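Local coordinates for protein NAD nucleotidase (Haemophilus influenzae, PDB 3ZTV) that breaks down NAD to adenosine and nicotinamide riboside, combining NAD pyrophosphatase and 5'-nucleotidase activities in one periplasmic enzyme, at residues Lys40-Gly45 with Ser297-Val302; Asp234-Leu239 with Lys328-Asp333. One frame throughout, in Å; residues are numbered along the deposited sequence.

The segments alternate along the chain: Lys40-Gly45, Asp234-Leu239, Ser297-Val302, then Lys328-Asp333. The two contacts are therefore interleaved, with centres about 13 Å apart on the same side of the chain's centre. Strand 284-295 of the seven-stranded mixed sheet runs out just before Ser297, and strand 330-332 lies beside it at the sheet's outer edge. Helix 314-325 comes between the two later segments and packs on both, against Leu300 in contact 1 and Leu332 in contact 2. The two contacts also meet directly where Ser297 OG approaches Asp333 OD2 at 2.6 Å, a probable hydrogen bond. Together they tie the 28-34/37-43 hairpin and helix 234-238 to segments following strand 284-295, away from the zinc ions and adenosine.

Contact 1 (Lys40-Gly45 with Ser297-Val302)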
loop_
_atom_site.group_PDB
_atom_site.type_symbol
_atom_site.label_atom_id
_atom_site.label_comp_id
_atom_site.label_asym_id
_atom_site.label_seq_id
_atom_site.Cartn_x
_atom_site.Cartn_y
_atom_site.Cartn_z
ATOM N N LYS A 40 -3.482 -0.888 -47.057
ATOM C CA LYS A 40 -3.801 0.267 -46.227
ATOM C C LYS A 40 -5.306 0.432 -46.196
ATOM O O LYS A 40 -5.963 0.414 -47.241
ATOM C CB LYS A 40 -3.169 1.542 -46.791
ATOM C CG LYS A 40 -1.667 1.680 -46.592
ATOM C CD LYS A 40 -1.162 2.997 -47.182
ATOM C CE LYS A 40 0.315 3.215 -46.888
ATOM N NZ LYS A 40 0.796 4.502 -47.468
ATOM N N VAL A 41 -5.844 0.589 -44.988
ATOM C CA VAL A 41 -7.275 0.774 -44.769
ATOM C C VAL A 41 -7.479 1.839 -43.696
ATOM O O VAL A 41 -6.538 2.180 -42.975
ATOM C CB VAL A 41 -7.954 -0.541 -44.311
ATOM C CG1 VAL A 41 -7.730 -1.638 -45.342
ATOM C CG2 VAL A 41 -7.446 -0.974 -42.930
ATOM N N ASP A 42 -8.693 2.378 -43.614
ATOM C CA ASP A 42 -9.059 3.283 -42.531
ATOM C C ASP A 42 -9.873 2.539 -41.480
ATOM O O ASP A 42 -10.754 1.738 -41.824
ATOM C CB ASP A 42 -9.866 4.467 -43.062
ATOM C CG ASP A 42 -9.035 5.390 -43.933
ATOM O OD1 ASP A 42 -7.848 5.598 -43.607
ATOM O OD2 ASP A 42 -9.560 5.879 -44.952
ATOM N N ILE A 43 -9.570 2.804 -40.208
ATOM C CA ILE A 43 -10.304 2.220 -39.086
ATOM C C ILE A 43 -10.724 3.283 -38.087
ATOM O O ILE A 43 -10.142 4.366 -38.014
ATOM C CB ILE A 43 -9.475 1.156 -38.326
ATOM C CG1 ILE A 43 -8.091 1.692 -37.942
ATOM C CG2 ILE A 43 -9.345 -0.117 -39.149
ATOM C CD1 ILE A 43 -7.351 0.825 -36.923
ATOM N N GLY A 44 -11.770 2.976 -37.332
ATOM C CA GLY A 44 -12.115 3.772 -36.177
ATOM C C GLY A 44 -12.899 5.039 -36.444
ATOM O O GLY A 44 -13.622 5.155 -37.439
ATOM N N GLY A 45 -12.743 5.998 -35.537
ATOM C CA GLY A 45 -13.528 7.217 -35.550
ATOM C C GLY A 45 -14.753 7.078 -34.665
ATOM O O GLY A 45 -15.317 5.986 -34.533
ATOM N N SER A 297 -14.876 0.616 -45.771
ATOM C CA SER A 297 -14.754 -0.159 -47.002
ATOM C C SER A 297 -14.141 0.664 -48.130
ATOM O O SER A 297 -13.923 0.143 -49.223
ATOM C CB SER A 297 -16.126 -0.658 -47.456
ATOM O OG SER A 297 -16.924 0.425 -47.892
ATOM N N HIS A 298 -13.867 1.940 -47.874
ATOM C CA HIS A 298 -13.574 2.881 -48.963
ATOM C C HIS A 298 -12.100 3.027 -49.328
ATOM O O HIS A 298 -11.774 3.426 -50.456
ATOM C CB HIS A 298 -14.216 4.242 -48.676
ATOM C CG HIS A 298 -15.700 4.170 -48.507
ATOM N ND1 HIS A 298 -16.547 3.788 -49.528
ATOM C CD2 HIS A 298 -16.490 4.390 -47.430
ATOM C CE1 HIS A 298 -17.793 3.795 -49.090
ATOM N NE2 HIS A 298 -17.786 4.156 -47.819
ATOM N N LYS A 299 -11.210 2.718 -48.393
ATOM C CA LYS A 299 -9.779 2.722 -48.671
ATOM C C LYS A 299 -9.262 1.299 -48.654
ATOM O O LYS A 299 -9.242 0.642 -47.610
ATOM C CB LYS A 299 -8.996 3.579 -47.664
ATOM C CG LYS A 299 -7.475 3.571 -47.894
ATOM C CD LYS A 299 -6.718 4.322 -46.804
ATOM C CE LYS A 299 -6.878 5.825 -46.944
ATOM N NZ LYS A 299 -6.281 6.536 -45.776
ATOM N N LEU A 300 -8.853 0.819 -49.819
ATOM C CA LEU A 300 -8.258 -0.501 -49.930
ATOM C C LEU A 300 -7.065 -0.376 -50.866
ATOM O O LEU A 300 -7.172 -0.643 -52.070
ATOM C CB LEU A 300 -9.272 -1.508 -50.478
ATOM C CG LEU A 300 -10.534 -1.756 -49.639
ATOM C CD1 LEU A 300 -11.584 -2.488 -50.460
ATOM C CD2 LEU A 300 -10.233 -2.512 -48.343
ATOM N N GLN A 301 -5.934 0.052 -50.319
ATOM C CA GLN A 301 -4.763 0.365 -51.138
ATOM C C GLN A 301 -3.650 -0.661 -50.981
ATOM O O GLN A 301 -3.333 -1.088 -49.873
ATOM C CB GLN A 301 -4.238 1.761 -50.806
ATOM C CG GLN A 301 -5.220 2.873 -51.115
ATOM C CD GLN A 301 -4.720 4.229 -50.672
ATOM O OE1 GLN A 301 -3.582 4.367 -50.222
ATOM N NE2 GLN A 301 -5.572 5.237 -50.791
ATOM N N VAL A 302 -3.068 -1.066 -52.106
ATOM C CA VAL A 302 -1.914 -1.953 -52.104
ATOM C C VAL A 302 -0.773 -1.298 -52.887
ATOM O O VAL A 302 -1.011 -0.453 -53.754
ATOM C CB VAL A 302 -2.255 -3.333 -52.703
ATOM C CG1 VAL A 302 -3.404 -3.981 -51.924
ATOM C CG2 VAL A 302 -2.610 -3.203 -54.177
HETATM O O HOH W 1 -10.692 1.487 -45.513
HETATM O O HOH W 2 -9.116 8.443 -45.816
#
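Lys40 and Gln301 form a single antiparallel bridge, a hydrogen-bonded pair with CA atoms 5.0 Å apart. Lys40 N donates to Gln301 O at 2.8 Å, and Gln301 N returns a nearly straight bond to Lys40 O. One step on, the backbone ladder stops, though Val41 and Lys299 stay close: Lys299 O meets the CA-H of Val41, and water 1 donates to Lys299 O while accepting from Asp42 N at 2.9 Å. Val41 CG1 also lies 4.0 Å from Leu300 CD2, whose leucine packs on helix 314-325. The Lys299 side chain crosses that of Asp42 at about a right angle. Lys299 CG is anti to its backbone N and passes near Lys40 O; the bend at chi3 (-74°) turns CE toward the carboxylate. NZ then reaches Asp42 OD1 at 2.8 Å on its syn side, 17° out of plane, while water 2 donates to OD2. Glu29 of the neighbouring strand gives NZ a second salt bridge. Lys40 makes a cation-pi contact with Trp309, and Gln301 NE2 bonds to Glu311. The salt bridge thus adds to the backbone bonds and a single water-mediated link, two carboxylates probably sharing the positive charge of Lys299.

Contact 2 (Asp234-Leu239 with Lys328-Asp333); sequences DELRSL and KSISLD
Glu235 OE1 is gripped twice by Ser329: its backbone N donates at 2.8 Å to the syn lone pair of OE1, and Ser329 OG donates to the same oxygen at 2.9 Å from above the carboxylate plane, 38° out of it. The second oxygen serves the preceding residue, Lys328 N giving a bond of 3.0 Å to the syn lone pair of Glu235 OE2. One carboxylate thus spans two successive backbone N-H groups, and the extended Glu235 chain carries it from the helix to the turn just before strand 330-332. On Ser329, OG sits beside its own backbone N (chi1 -51°), which brings both donors to bear on OE1. Ser329 OG is also bonded by Asn233 ND2, and Asn233 OD1 takes the N-H of Leu236, so Asn233, just before the helix, links the same two elements. Three donors around the carboxylate would favour its charged form and restrict its rotation. The CB of Lys328 lies alongside OE2, while the rest of its chain leads away from the helix.

Next to the polar grip is an apolar patch. Leu236 CD2 rests 3.8 Å from Ser329 CB and 4.0 Å from Ile330 CD1, the Leu236 and Ile330 side chains meeting at a slant. Leu239 and Ile330 reach toward each other tip to tip, their CD1 atoms 3.7 Å apart; chi2 of Ile330 (-62°) places Ile330 CD1 where it faces both leucines. Leu236 and Ile330 both continue onto Val293 of strand 284-295, the partner of strand 330-332. This is a short helix docked against the start of outermost strand 330-332 of the mixed sheet in the calcineurin-like phosphoesterase fold.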
loop_
_atom_site.group_PDB
_atom_site.type_symbol
_atom_site.label_atom_id
_atom_site.label_comp_id
_atom_site.label_asym_id
_atom_site.label_seq_id
_atom_site.Cartn_x
_atom_site.Cartn_y
_atom_site.Cartn_z
ATOM N N ASP A 234 -8.795 -15.594 -33.838
ATOM C CA ASP A 234 -8.194 -16.117 -35.062
ATOM C C ASP A 234 -8.495 -15.276 -36.298
ATOM O O ASP A 234 -7.627 -15.110 -37.149
ATOM C CB ASP A 234 -8.585 -17.582 -35.282
ATOM C CG ASP A 234 -7.926 -18.512 -34.283
ATOM O OD1 ASP A 234 -6.892 -18.122 -33.691
ATOM O OD2 ASP A 234 -8.445 -19.630 -34.088
ATOM N N GLU A 235 -9.716 -14.760 -36.405
ATOM C CA GLU A 235 -10.058 -13.861 -37.511
ATOM C C GLU A 235 -9.109 -12.663 -37.577
ATOM O O GLU A 235 -8.561 -12.346 -38.630
ATOM C CB GLU A 235 -11.500 -13.359 -37.396
ATOM C CG GLU A 235 -12.569 -14.289 -37.966
ATOM C CD GLU A 235 -13.929 -13.607 -38.090
ATOM O OE1 GLU A 235 -14.086 -12.478 -37.567
ATOM O OE2 GLU A 235 -14.849 -14.185 -38.715
ATOM N N LEU A 236 -8.906 -11.992 -36.451
ATOM C CA LEU A 236 -8.056 -10.807 -36.457
ATOM C C LEU A 236 -6.581 -11.166 -36.651
ATOM O O LEU A 236 -5.828 -10.418 -37.289
ATOM C CB LEU A 236 -8.277 -9.988 -35.183
ATOM C CG LEU A 236 -9.721 -9.511 -34.977
ATOM C CD1 LEU A 236 -9.785 -8.575 -33.768
ATOM C CD2 LEU A 236 -10.293 -8.815 -36.219
ATOM N N ARG A 237 -6.169 -12.326 -36.141
ATOM C CA ARG A 237 -4.814 -12.809 -36.399
ATOM C C ARG A 237 -4.590 -13.045 -37.895
ATOM O O ARG A 237 -3.496 -12.790 -38.405
ATOM C CB ARG A 237 -4.528 -14.095 -35.623
ATOM C CG ARG A 237 -4.469 -13.893 -34.132
ATOM C CD ARG A 237 -4.211 -15.199 -33.381
ATOM N NE ARG A 237 -4.322 -14.934 -31.953
ATOM C CZ ARG A 237 -5.335 -15.316 -31.186
ATOM N NH1 ARG A 237 -6.325 -16.063 -31.670
ATOM N NH2 ARG A 237 -5.334 -14.977 -29.906
ATOM N N SER A 238 -5.623 -13.503 -38.599
ATOM C CA SER A 238 -5.489 -13.813 -40.026
ATOM C C SER A 238 -5.233 -12.555 -40.857
ATOM O O SER A 238 -4.689 -12.633 -41.964
ATOM C CB SER A 238 -6.727 -14.553 -40.547
ATOM O OG SER A 238 -7.819 -13.674 -40.781
ATOM N N LEU A 239 -5.624 -11.403 -40.323
ATOM C CA LEU A 239 -5.404 -10.119 -40.982
ATOM C C LEU A 239 -4.091 -9.483 -40.543
ATOM O O LEU A 239 -3.756 -8.367 -40.959
ATOM C CB LEU A 239 -6.558 -9.169 -40.676
ATOM C CG LEU A 239 -7.940 -9.525 -41.210
ATOM C CD1 LEU A 239 -8.975 -8.536 -40.699
ATOM C CD2 LEU A 239 -7.918 -9.556 -42.737
ATOM N N LYS A 328 -16.893 -12.022 -38.926
ATOM C CA LYS A 328 -17.714 -11.662 -37.778
ATOM C C LYS A 328 -17.124 -10.503 -36.969
ATOM O O LYS A 328 -17.859 -9.711 -36.378
ATOM C CB LYS A 328 -17.896 -12.898 -36.883
ATOM C CG LYS A 328 -18.779 -12.685 -35.676
ATOM C CD LYS A 328 -19.239 -14.020 -35.104
ATOM C CE LYS A 328 -20.363 -13.809 -34.107
ATOM N NZ LYS A 328 -21.342 -12.804 -34.617
ATOM N N SER A 329 -15.799 -10.405 -36.945
ATOM C CA SER A 329 -15.107 -9.450 -36.075
ATOM C C SER A 329 -14.742 -8.139 -36.775
ATOM O O SER A 329 -14.069 -7.299 -36.187
ATOM C CB SER A 329 -13.843 -10.084 -35.494
ATOM O OG SER A 329 -14.127 -11.346 -34.896
ATOM N N ILE A 330 -15.134 -7.996 -38.040
ATOM C CA ILE A 330 -14.962 -6.753 -38.791
ATOM C C ILE A 330 -16.335 -6.134 -38.985
ATOM O O ILE A 330 -17.276 -6.815 -39.407
ATOM C CB ILE A 330 -14.316 -6.998 -40.184
ATOM C CG1 ILE A 330 -12.937 -7.644 -40.035
ATOM C CG2 ILE A 330 -14.264 -5.695 -41.000
ATOM C CD1 ILE A 330 -11.918 -6.794 -39.283
ATOM N N SER A 331 -16.464 -4.848 -38.684
ATOM C CA SER A 331 -17.714 -4.150 -38.907
ATOM C C SER A 331 -17.451 -3.001 -39.871
ATOM O O SER A 331 -16.707 -2.073 -39.556
ATOM C CB SER A 331 -18.252 -3.617 -37.584
ATOM O OG SER A 331 -19.563 -3.109 -37.730
ATOM N N LEU A 332 -18.055 -3.055 -41.052
ATOM C CA LEU A 332 -17.787 -2.056 -42.096
ATOM C C LEU A 332 -18.765 -0.887 -42.110
ATOM O O LEU A 332 -19.983 -1.074 -42.041
ATOM C CB LEU A 332 -17.784 -2.702 -43.489
ATOM C CG LEU A 332 -16.734 -3.777 -43.745
ATOM C CD1 LEU A 332 -17.065 -4.557 -45.015
ATOM C CD2 LEU A 332 -15.338 -3.186 -43.829
ATOM N N ASP A 333 -18.209 0.321 -42.210
ATOM C CA ASP A 333 -18.961 1.534 -42.540
ATOM C C ASP A 333 -20.088 1.874 -41.572
ATOM O O ASP A 333 -21.134 2.373 -41.985
ATOM C CB ASP A 333 -19.507 1.452 -43.976
ATOM C CG ASP A 333 -18.408 1.311 -45.014
ATOM O OD1 ASP A 333 -17.314 1.891 -44.839
ATOM O OD2 ASP A 333 -18.649 0.612 -46.020
#